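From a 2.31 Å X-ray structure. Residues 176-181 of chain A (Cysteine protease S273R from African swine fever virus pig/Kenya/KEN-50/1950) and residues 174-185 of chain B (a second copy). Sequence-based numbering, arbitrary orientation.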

HETATM    1  N   MSE A 176      -4.390  12.105  -1.970  1.00 23.47           N
HETATM    2  CA  MSE A 176      -3.708  12.217  -3.253  1.00 24.09           C
HETATM    3  C   MSE A 176      -3.501  10.844  -3.885  1.00 26.40           C
HETATM    4  O   MSE A 176      -2.601  10.649  -4.700  1.00 25.93           O
HETATM    5  CB  MSE A 176      -2.368  12.935  -3.079  1.00 22.73           C
HETATM    6  CG  MSE A 176      -2.508  14.401  -2.704  1.00 22.61           C
HETATM    7 SE   MSE A 176      -0.863  15.162  -1.994  0.66 29.47          SE
HETATM    8  CE  MSE A 176      -0.813  14.215  -0.290  1.00 14.04           C
ATOM      9  N   ARG A 177      -4.346   9.895  -3.497  1.00 15.32           N
ATOM     10  CA  ARG A 177      -4.337   8.558  -4.070  1.00 16.11           C
ATOM     11  C   ARG A 177      -5.257   8.508  -5.282  1.00 28.72           C
ATOM     12  O   ARG A 177      -6.279   9.197  -5.338  1.00 27.70           O
ATOM     13  CB  ARG A 177      -4.787   7.527  -3.033  1.00 18.87           C
ATOM     14  CG  ARG A 177      -3.974   7.531  -1.749  1.00 21.70           C
ATOM     15  CD  ARG A 177      -4.668   6.744  -0.643  1.00 23.48           C
ATOM     16  NE  ARG A 177      -5.910   7.380  -0.208  1.00 17.43           N
ATOM     17  CZ  ARG A 177      -6.617   6.995   0.850  1.00 18.48           C
ATOM     18  NH1 ARG A 177      -6.204   5.976   1.591  1.00 19.71           N
ATOM     19  NH2 ARG A 177      -7.736   7.631   1.171  1.00 14.57           N
ATOM     20  N   GLY A 178      -4.875   7.692  -6.263  1.00 24.84           N
ATOM     21  CA  GLY A 178      -5.714   7.442  -7.419  1.00 45.97           C
ATOM     22  C   GLY A 178      -5.747   8.539  -8.466  1.00 47.64           C
ATOM     23  O   GLY A 178      -4.731   9.185  -8.737  1.00 50.79           O
ATOM     24  N   ASP A 179      -6.924   8.762  -9.052  1.00 57.14           N
ATOM     25  CA  ASP A 179      -7.066   9.607 -10.231  1.00 80.98           C
ATOM     26  C   ASP A 179      -7.613  10.996  -9.938  1.00 75.76           C
ATOM     27  O   ASP A 179      -7.331  11.927 -10.700  1.00 90.90           O
ATOM     28  CB  ASP A 179      -7.977   8.929 -11.259  1.00 95.41           C
ATOM     29  CG  ASP A 179      -7.255   7.877 -12.068  1.00109.48           C
ATOM     30  OD1 ASP A 179      -6.026   8.004 -12.242  1.00116.12           O
ATOM     31  OD2 ASP A 179      -7.913   6.926 -12.531  1.00113.53           O
ATOM     32  N   CYS A 180      -8.391  11.169  -8.872  1.00 50.68           N
ATOM     33  CA  CYS A 180      -8.947  12.471  -8.523  1.00 38.89           C
ATOM     34  C   CYS A 180      -8.713  12.729  -7.044  1.00 46.57           C
ATOM     35  O   CYS A 180      -9.117  11.924  -6.199  1.00 46.44           O
ATOM     36  CB  CYS A 180     -10.438  12.551  -8.858  1.00 43.87           C
ATOM     37  SG  CYS A 180     -10.777  12.740 -10.622  1.00 71.33           S
ATOM     38  N   TRP A 181      -8.077  13.854  -6.737  1.00 30.69           N
ATOM     39  CA  TRP A 181      -7.621  14.168  -5.393  1.00 33.54           C
ATOM     40  C   TRP A 181      -8.607  15.090  -4.686  1.00 30.63           C
ATOM     41  O   TRP A 181      -9.416  15.776  -5.315  1.00 39.29           O
ATOM     42  CB  TRP A 181      -6.229  14.807  -5.439  1.00 25.13           C
ATOM     43  CG  TRP A 181      -5.187  13.910  -6.045  1.00 27.38           C
ATOM     44  CD1 TRP A 181      -5.356  12.619  -6.459  1.00 24.93           C
ATOM     45  CD2 TRP A 181      -3.816  14.237  -6.305  1.00 31.45           C
ATOM     46  NE1 TRP A 181      -4.177  12.123  -6.959  1.00 28.80           N
ATOM     47  CE2 TRP A 181      -3.215  13.096  -6.876  1.00 32.19           C
ATOM     48  CE3 TRP A 181      -3.038  15.382  -6.111  1.00 35.90           C
ATOM     49  CZ2 TRP A 181      -1.876  13.068  -7.254  1.00 34.02           C
ATOM     50  CZ3 TRP A 181      -1.706  15.352  -6.487  1.00 39.46           C
ATOM     51  CH2 TRP A 181      -1.139  14.202  -7.052  1.00 41.41           C
TER
ATOM     52  N   VAL B 174      -7.502  -1.390 -13.423  1.00 18.75           N
ATOM     53  CA  VAL B 174      -8.651  -0.819 -12.733  1.00 21.07           C
ATOM     54  C   VAL B 174      -8.131  -0.149 -11.470  1.00 23.54           C
ATOM     55  O   VAL B 174      -7.628  -0.821 -10.560  1.00 18.35           O
ATOM     56  CB  VAL B 174      -9.710  -1.879 -12.403  1.00 22.13           C
ATOM     57  CG1 VAL B 174     -10.862  -1.257 -11.627  1.00 27.29           C
ATOM     58  CG2 VAL B 174     -10.212  -2.541 -13.676  1.00 20.19           C
ATOM     59  N   ASP B 175      -8.244   1.174 -11.410  1.00 24.22           N
ATOM     60  CA  ASP B 175      -7.750   1.953 -10.283  1.00 22.03           C
ATOM     61  C   ASP B 175      -8.938   2.330  -9.404  1.00 27.42           C
ATOM     62  O   ASP B 175      -9.784   3.136  -9.804  1.00 23.65           O
ATOM     63  CB  ASP B 175      -7.001   3.192 -10.769  1.00 20.61           C
ATOM     64  CG  ASP B 175      -6.270   3.912  -9.653  1.00 26.50           C
ATOM     65  OD1 ASP B 175      -6.342   3.459  -8.491  1.00 27.17           O
ATOM     66  OD2 ASP B 175      -5.617   4.937  -9.941  1.00 37.33           O
HETATM   67  N   MSE B 176      -9.001   1.741  -8.214  1.00 13.90           N
HETATM   68  CA  MSE B 176     -10.079   2.015  -7.271  1.00 23.28           C
HETATM   69  C   MSE B 176      -9.537   2.677  -6.006  1.00 20.16           C
HETATM   70  O   MSE B 176     -10.089   2.508  -4.919  1.00 20.72           O
HETATM   71  CB  MSE B 176     -10.820   0.723  -6.918  1.00 16.97           C
HETATM   72  CG  MSE B 176     -11.482   0.044  -8.107  1.00 24.85           C
HETATM   73 SE   MSE B 176     -12.058  -1.780  -7.719  0.76 31.36          SE
HETATM   74  CE  MSE B 176     -10.311  -2.640  -7.654  1.00 27.86           C
ATOM     75  N   ARG B 177      -8.450   3.433  -6.163  1.00 16.12           N
ATOM     76  CA  ARG B 177      -7.820   4.128  -5.046  1.00 24.63           C
ATOM     77  C   ARG B 177      -8.317   5.558  -4.889  1.00 25.67           C
ATOM     78  O   ARG B 177      -8.449   6.045  -3.762  1.00 26.33           O
ATOM     79  CB  ARG B 177      -6.297   4.138  -5.221  1.00 23.06           C
ATOM     80  CG  ARG B 177      -5.641   2.768  -5.173  1.00 21.90           C
ATOM     81  CD  ARG B 177      -4.200   2.839  -5.652  1.00 14.17           C
ATOM     82  NE  ARG B 177      -4.117   3.288  -7.039  1.00 14.63           N
ATOM     83  CZ  ARG B 177      -2.995   3.320  -7.749  1.00 20.42           C
ATOM     84  NH1 ARG B 177      -1.853   2.924  -7.204  1.00 18.67           N
ATOM     85  NH2 ARG B 177      -3.013   3.744  -9.006  1.00 12.94           N
ATOM     86  N   GLY B 178      -8.595   6.251  -5.991  1.00 31.30           N
ATOM     87  CA  GLY B 178      -8.921   7.658  -5.947  1.00 36.11           C
ATOM     88  C   GLY B 178     -10.410   7.925  -5.838  1.00 46.95           C
ATOM     89  O   GLY B 178     -11.238   7.017  -5.734  1.00 53.34           O
ATOM     90  N   ASP B 179     -10.747   9.215  -5.872  1.00 30.93           N
ATOM     91  CA  ASP B 179     -12.144   9.609  -5.767  1.00 20.46           C
ATOM     92  C   ASP B 179     -12.912   9.315  -7.046  1.00 31.77           C
ATOM     93  O   ASP B 179     -14.139   9.174  -6.998  1.00 40.29           O
ATOM     94  CB  ASP B 179     -12.258  11.094  -5.412  1.00 38.77           C
ATOM     95  CG  ASP B 179     -13.621  11.456  -4.836  1.00 51.88           C
ATOM     96  OD1 ASP B 179     -14.104  10.733  -3.939  1.00 57.86           O
ATOM     97  OD2 ASP B 179     -14.207  12.467  -5.274  1.00 53.90           O
ATOM     98  N   CYS B 180     -12.218   9.211  -8.178  1.00 29.95           N
ATOM     99  CA  CYS B 180     -12.802   8.797  -9.449  1.00 28.84           C
ATOM    100  C   CYS B 180     -12.113   7.510  -9.880  1.00 34.60           C
ATOM    101  O   CYS B 180     -10.942   7.532 -10.277  1.00 38.85           O
ATOM    102  CB  CYS B 180     -12.645   9.880 -10.512  1.00 33.63           C
ATOM    103  SG  CYS B 180     -12.855   9.284 -12.202  1.00 70.66           S
ATOM    104  N   TRP B 181     -12.831   6.397  -9.792  1.00 29.38           N
ATOM    105  CA  TRP B 181     -12.294   5.118 -10.225  1.00 24.00           C
ATOM    106  C   TRP B 181     -12.291   5.044 -11.745  1.00 36.80           C
ATOM    107  O   TRP B 181     -13.178   5.578 -12.417  1.00 37.31           O
ATOM    108  CB  TRP B 181     -13.110   3.964  -9.639  1.00 23.37           C
ATOM    109  CG  TRP B 181     -13.090   3.917  -8.136  1.00 23.68           C
ATOM    110  CD1 TRP B 181     -12.446   4.779  -7.298  1.00 15.11           C
ATOM    111  CD2 TRP B 181     -13.739   2.952  -7.297  1.00 20.74           C
ATOM    112  NE1 TRP B 181     -12.657   4.416  -5.990  1.00 17.87           N
ATOM    113  CE2 TRP B 181     -13.447   3.297  -5.962  1.00 22.35           C
ATOM    114  CE3 TRP B 181     -14.540   1.833  -7.544  1.00 26.47           C
ATOM    115  CZ2 TRP B 181     -13.925   2.562  -4.879  1.00 21.97           C
ATOM    116  CZ3 TRP B 181     -15.014   1.104  -6.466  1.00 17.35           C
ATOM    117  CH2 TRP B 181     -14.705   1.472  -5.151  1.00 17.91           C
ATOM    118  N   SER B 182     -11.275   4.382 -12.289  1.00 26.54           N
ATOM    119  CA  SER B 182     -11.089   4.318 -13.729  1.00 19.80           C
ATOM    120  C   SER B 182     -10.802   2.889 -14.160  1.00 20.78           C
ATOM    121  O   SER B 182     -10.047   2.168 -13.502  1.00 24.25           O
ATOM    122  CB  SER B 182      -9.949   5.237 -14.183  1.00 37.24           C
ATOM    123  OG  SER B 182      -8.737   4.910 -13.524  1.00 43.14           O
ATOM    124  N   ILE B 183     -11.422   2.489 -15.266  1.00 23.16           N
ATOM    125  CA  ILE B 183     -11.136   1.230 -15.940  1.00 24.80           C
ATOM    126  C   ILE B 183     -10.345   1.573 -17.192  1.00 33.64           C
ATOM    127  O   ILE B 183     -10.849   2.272 -18.080  1.00 33.06           O
ATOM    128  CB  ILE B 183     -12.423   0.464 -16.276  1.00 23.40           C
ATOM    129  CG1 ILE B 183     -13.247   0.238 -15.006  1.00 17.39           C
ATOM    130  CG2 ILE B 183     -12.099  -0.860 -16.942  1.00 18.19           C
ATOM    131  CD1 ILE B 183     -14.692  -0.111 -15.271  1.00 36.24           C
ATOM    132  N   GLU B 184      -9.104   1.101 -17.260  1.00 29.71           N
ATOM    133  CA  GLU B 184      -8.144   1.576 -18.246  1.00 23.24           C
ATOM    134  C   GLU B 184      -7.732   0.451 -19.185  1.00 21.89           C
ATOM    135  O   GLU B 184      -7.486  -0.678 -18.750  1.00 29.85           O
ATOM    136  CB  GLU B 184      -6.911   2.163 -17.554  1.00 26.70           C
ATOM    137  CG  GLU B 184      -7.252   3.177 -16.472  1.00 31.63           C
ATOM    138  CD  GLU B 184      -6.071   3.495 -15.577  1.00 32.16           C
ATOM    139  OE1 GLU B 184      -4.933   3.138 -15.942  1.00 27.74           O
ATOM    140  OE2 GLU B 184      -6.283   4.099 -14.505  1.00 30.52           O
ATOM    141  N   TYR B 185      -7.663   0.774 -20.475  1.00 25.13           N
ATOM    142  CA  TYR B 185      -7.167  -0.126 -21.509  1.00 25.70           C
ATOM    143  C   TYR B 185      -6.010   0.563 -22.214  1.00 28.69           C
ATOM    144  O   TYR B 185      -6.198   1.613 -22.838  1.00 28.39           O
ATOM    145  CB  TYR B 185      -8.274  -0.490 -22.503  1.00 23.28           C
ATOM    146  CG  TYR B 185      -7.799  -1.262 -23.718  1.00 27.30           C
ATOM    147  CD1 TYR B 185      -7.370  -0.600 -24.864  1.00 18.84           C
ATOM    148  CD2 TYR B 185      -7.789  -2.650 -23.725  1.00 11.92           C
ATOM    149  CE1 TYR B 185      -6.939  -1.297 -25.975  1.00 30.10           C
ATOM    150  CE2 TYR B 185      -7.359  -3.357 -24.836  1.00 26.77           C
ATOM    151  CZ  TYR B 185      -6.934  -2.673 -25.958  1.00 31.92           C
ATOM    152  OH  TYR B 185      -6.503  -3.360 -27.071  1.00 35.96           O
TER
HETATM  153  O   HOH W   1      -8.521   6.078  -8.638  1.00 25.65           O

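The same turn from two copies meets here glycine to glycine: the CA atoms of A:Gly178 and B:Gly178 lie 3.5 Å apart, a distance that leaves no room for side chains. An ideal CB on A:Gly178 would fall 2.0 Å from B:Gly178 N, and an ideal CB on B:Gly178 would fall 2.4 Å from A:Asp179 N; the positive phi of A:Gly178 favours glycine as well.

Next to this close approach, A:Asp179, which covers the most surface, reaches the other copy. Its CA-to-CB bond runs sideways, yet its carboxylate ends beside the chain B hairpin, with A:Asp179 OD2 a very short 2.4 Å from B:Ser182 OG. B:Ser182 OG also lies 2.8 Å from B:Glu184 OE2, so which acceptor takes its proton is unsettled. Like charges gather here: A:Asp179 OD1 is 3.9 Å from B:Asp175 OD2, and A:Asp179 OD2 is 3.8 Å from B:Glu184 OE2. B:Asp175 is also held in a salt bridge by B:Arg177 (B:Arg177 NE to B:Asp175 OD1, 2.7 Å). A:Asp179 is poorly ordered.

A:Cys180 contributes backbone and side chain alike. A:Cys180 O accepts a hydrogen bond from B:Asp179 N at 3.2 Å, while A:Cys180 SG packs 3.4 Å from B:Cys180 CB. A water joins the two stretches, its O accepting from B:Gly178 N at 2.7 Å and, weakly, from A:Asp179 N at 3.2 Å.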